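Extracellular solute-binding protein (Conexibacter woesei, PDB 4P98) probably serves as the solute-binding component of an ABC transporter, a lipoprotein of the BMP (PnrA-like) family that captures its ligand outside the cell. Local coordinates at residues G146-P151 with T179-F184. Residues are numbered along the deposited sequence; the frame is centred on the assembly and turned at random.
Sequences GAVGGP and TYTGRF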
ATOM      1  N   GLY A 146      17.523  -9.313  -4.012  1.00 18.00           N
ATOM      2  CA  GLY A 146      17.622  -8.196  -4.953  1.00 17.05           C
ATOM      3  C   GLY A 146      16.328  -7.420  -4.954  1.00 15.55           C
ATOM      4  O   GLY A 146      15.256  -8.013  -4.879  1.00 17.62           O
ATOM      5  N   ALA A 147      16.427  -6.093  -5.024  1.00 15.87           N
ATOM      6  CA  ALA A 147      15.241  -5.237  -5.050  1.00 15.38           C
ATOM      7  C   ALA A 147      15.312  -4.260  -6.206  1.00 13.36           C
ATOM      8  O   ALA A 147      16.363  -3.679  -6.482  1.00 12.85           O
ATOM      9  CB  ALA A 147      15.096  -4.477  -3.741  1.00 16.07           C
ATOM     10  N   VAL A 148      14.181  -4.070  -6.867  1.00 12.40           N
ATOM     11  CA  VAL A 148      14.102  -3.100  -7.950  1.00 13.23           C
ATOM     12  C   VAL A 148      13.034  -2.074  -7.660  1.00 12.01           C
ATOM     13  O   VAL A 148      11.873  -2.419  -7.440  1.00 11.41           O
ATOM     14  CB  VAL A 148      13.831  -3.752  -9.329  1.00 13.12           C
ATOM     15  CG1 VAL A 148      13.802  -2.690 -10.417  1.00 13.48           C
ATOM     16  CG2 VAL A 148      14.888  -4.796  -9.661  1.00 13.80           C
ATOM     17  N   GLY A 149      13.447  -0.804  -7.680  1.00 14.20           N
ATOM     18  CA  GLY A 149      12.533   0.328  -7.570  1.00 13.49           C
ATOM     19  C   GLY A 149      12.545   1.225  -8.788  1.00 13.92           C
ATOM     20  O   GLY A 149      13.285   0.981  -9.752  1.00 13.67           O
ATOM     21  N   GLY A 150      11.710   2.265  -8.732  1.00 14.79           N
ATOM     22  CA  GLY A 150      11.592   3.244  -9.820  1.00 14.61           C
ATOM     23  C   GLY A 150      12.561   4.414  -9.696  1.00 14.05           C
ATOM     24  O   GLY A 150      13.762   4.206  -9.659  1.00 15.02           O
ATOM     25  N   PRO A 151      12.043   5.652  -9.614  1.00 14.13           N
ATOM     26  CA  PRO A 151      12.889   6.833  -9.457  1.00 14.58           C
ATOM     27  C   PRO A 151      13.362   7.005  -8.022  1.00 13.85           C
ATOM     28  O   PRO A 151      12.651   6.614  -7.098  1.00 12.96           O
ATOM     29  CB  PRO A 151      11.957   7.983  -9.846  1.00 15.92           C
ATOM     30  CG  PRO A 151      10.591   7.498  -9.478  1.00 17.79           C
ATOM     31  CD  PRO A 151      10.607   5.991  -9.578  1.00 16.06           C
ATOM     32  N   THR A 179      18.523  -1.893  -7.445  1.00 16.06           N
ATOM     33  CA  THR A 179      18.677  -1.118  -8.662  1.00 15.99           C
ATOM     34  C   THR A 179      17.438  -0.268  -8.840  1.00 14.66           C
ATOM     35  O   THR A 179      16.317  -0.729  -8.612  1.00 16.41           O
ATOM     36  CB  THR A 179      18.812  -2.046  -9.891  1.00 16.84           C
ATOM     37  OG1 THR A 179      19.976  -2.858  -9.749  1.00 18.56           O
ATOM     38  CG2 THR A 179      18.941  -1.255 -11.176  1.00 18.72           C
ATOM     39  N   TYR A 180      17.642   0.965  -9.278  1.00 14.65           N
ATOM     40  CA  TYR A 180      16.555   1.884  -9.578  1.00 15.79           C
ATOM     41  C   TYR A 180      16.427   2.095 -11.092  1.00 16.19           C
ATOM     42  O   TYR A 180      17.423   2.320 -11.766  1.00 16.27           O
ATOM     43  CB  TYR A 180      16.826   3.208  -8.876  1.00 16.76           C
ATOM     44  CG  TYR A 180      16.809   3.099  -7.368  1.00 15.63           C
ATOM     45  CD1 TYR A 180      15.608   3.019  -6.670  1.00 15.40           C
ATOM     46  CD2 TYR A 180      17.996   3.082  -6.632  1.00 16.40           C
ATOM     47  CE1 TYR A 180      15.588   2.913  -5.278  1.00 15.83           C
ATOM     48  CE2 TYR A 180      17.978   2.977  -5.246  1.00 17.94           C
ATOM     49  CZ  TYR A 180      16.765   2.902  -4.577  1.00 16.55           C
ATOM     50  OH  TYR A 180      16.743   2.807  -3.196  1.00 19.26           O
ATOM     51  N   THR A 181      15.209   2.011 -11.623  1.00 14.08           N
ATOM     52  CA  THR A 181      14.999   2.235 -13.055  1.00 16.82           C
ATOM     53  C   THR A 181      14.999   3.704 -13.459  1.00 19.35           C
ATOM     54  O   THR A 181      15.193   4.007 -14.634  1.00 19.01           O
ATOM     55  CB  THR A 181      13.685   1.636 -13.570  1.00 17.13           C
ATOM     56  OG1 THR A 181      12.574   2.363 -13.036  1.00 17.45           O
ATOM     57  CG2 THR A 181      13.568   0.165 -13.215  1.00 17.42           C
ATOM     58  N   GLY A 182      14.748   4.605 -12.502  1.00 19.44           N
ATOM     59  CA  GLY A 182      14.625   6.039 -12.783  1.00 18.66           C
ATOM     60  C   GLY A 182      13.231   6.493 -13.194  1.00 19.14           C
ATOM     61  O   GLY A 182      13.016   7.684 -13.401  1.00 20.58           O
ATOM     62  N   ARG A 183      12.284   5.560 -13.297  1.00 19.12           N
ATOM     63  CA  ARG A 183      10.950   5.824 -13.867  1.00 22.78           C
ATOM     64  C   ARG A 183       9.865   5.135 -13.071  1.00 19.96           C
ATOM     65  O   ARG A 183      10.128   4.121 -12.434  1.00 22.14           O
ATOM     66  CB  ARG A 183      10.867   5.277 -15.297  1.00 27.68           C
ATOM     67  CG  ARG A 183      11.851   5.885 -16.270  1.00 34.04           C
ATOM     68  CD  ARG A 183      11.438   7.293 -16.660  1.00 39.93           C
ATOM     69  NE  ARG A 183      12.204   7.768 -17.814  1.00 54.26           N
ATOM     70  CZ  ARG A 183      13.308   8.520 -17.763  1.00 59.96           C
ATOM     71  NH1 ARG A 183      13.822   8.929 -16.602  1.00 66.88           N
ATOM     72  NH2 ARG A 183      13.907   8.873 -18.895  1.00 61.41           N
ATOM     73  N   PHE A 184       8.644   5.666 -13.113  1.00 17.39           N
ATOM     74  CA  PHE A 184       7.489   4.915 -12.623  1.00 20.24           C
ATOM     75  C   PHE A 184       6.937   4.018 -13.736  1.00 19.89           C
ATOM     76  O   PHE A 184       6.822   4.459 -14.866  1.00 17.61           O
ATOM     77  CB  PHE A 184       6.365   5.840 -12.180  1.00 21.48           C
ATOM     78  CG  PHE A 184       6.654   6.606 -10.918  1.00 23.13           C
ATOM     79  CD1 PHE A 184       6.926   5.948  -9.734  1.00 23.32           C
ATOM     80  CD2 PHE A 184       6.596   7.993 -10.911  1.00 25.42           C
ATOM     81  CE1 PHE A 184       7.158   6.653  -8.565  1.00 24.30           C
ATOM     82  CE2 PHE A 184       6.837   8.707  -9.746  1.00 25.92           C
ATOM     83  CZ  PHE A 184       7.111   8.036  -8.571  1.00 23.54           C
TER
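Pro151 CG lies over one face of the Phe184 ring, offset toward its rim, a CH-pi contact in which CG stands 3.7 Å from the centroid of the Phe184 ring and 16° off the normal; the two side chains cross at about a right angle. Tyr180 meets the other segment differently: the carbonyl O of Gly150 lies at its ring edge, near the plane, 3.7 Å from Tyr180 CD1. Tyr180 stands on the face of the sheet covered by helix 154-170, and its CG, anti to the carbonyl carbon (chi1 -65°), lies beside the backbone N; its ring meets that of His160. Gly149 sits directly across from it, where a side chain would press on the phenol ring. On the opposite face from Tyr180, Val148 CG1 touches CG2 of Thr181, just past the end of strand 175-180, at 4.0 Å, and helix 187-199 packs on Val148.

The backbones pair in parallel through hydrogen bonds from Thr179 N to Ala147 O, from Gly149 N to Thr179 O (3.0 Å) and from Thr181 N to Gly149 O (2.9 Å). Past the strand ends, Gly182 N still hydrogen-bonds to Gly150 O at 3.0 Å, but from above the carbonyl plane. Thr181 OG1 accepts from Arg183 N at 3.2 Å, making an ST turn; an alanine here would probably leave that N-H without its mate, free the turn to shift and open a gap beside Val148 CG1.

Strand 144-149, helix 154-170 and strand 175-180 form a beta-alpha-beta unit, with 175-180 outermost in its five-stranded sheet. Backbone bonds thus fix the register, while past the strand ends the two loops stay together through the Gly182 N to Gly150 O bond and the apolar contact of Pro151 with Phe184.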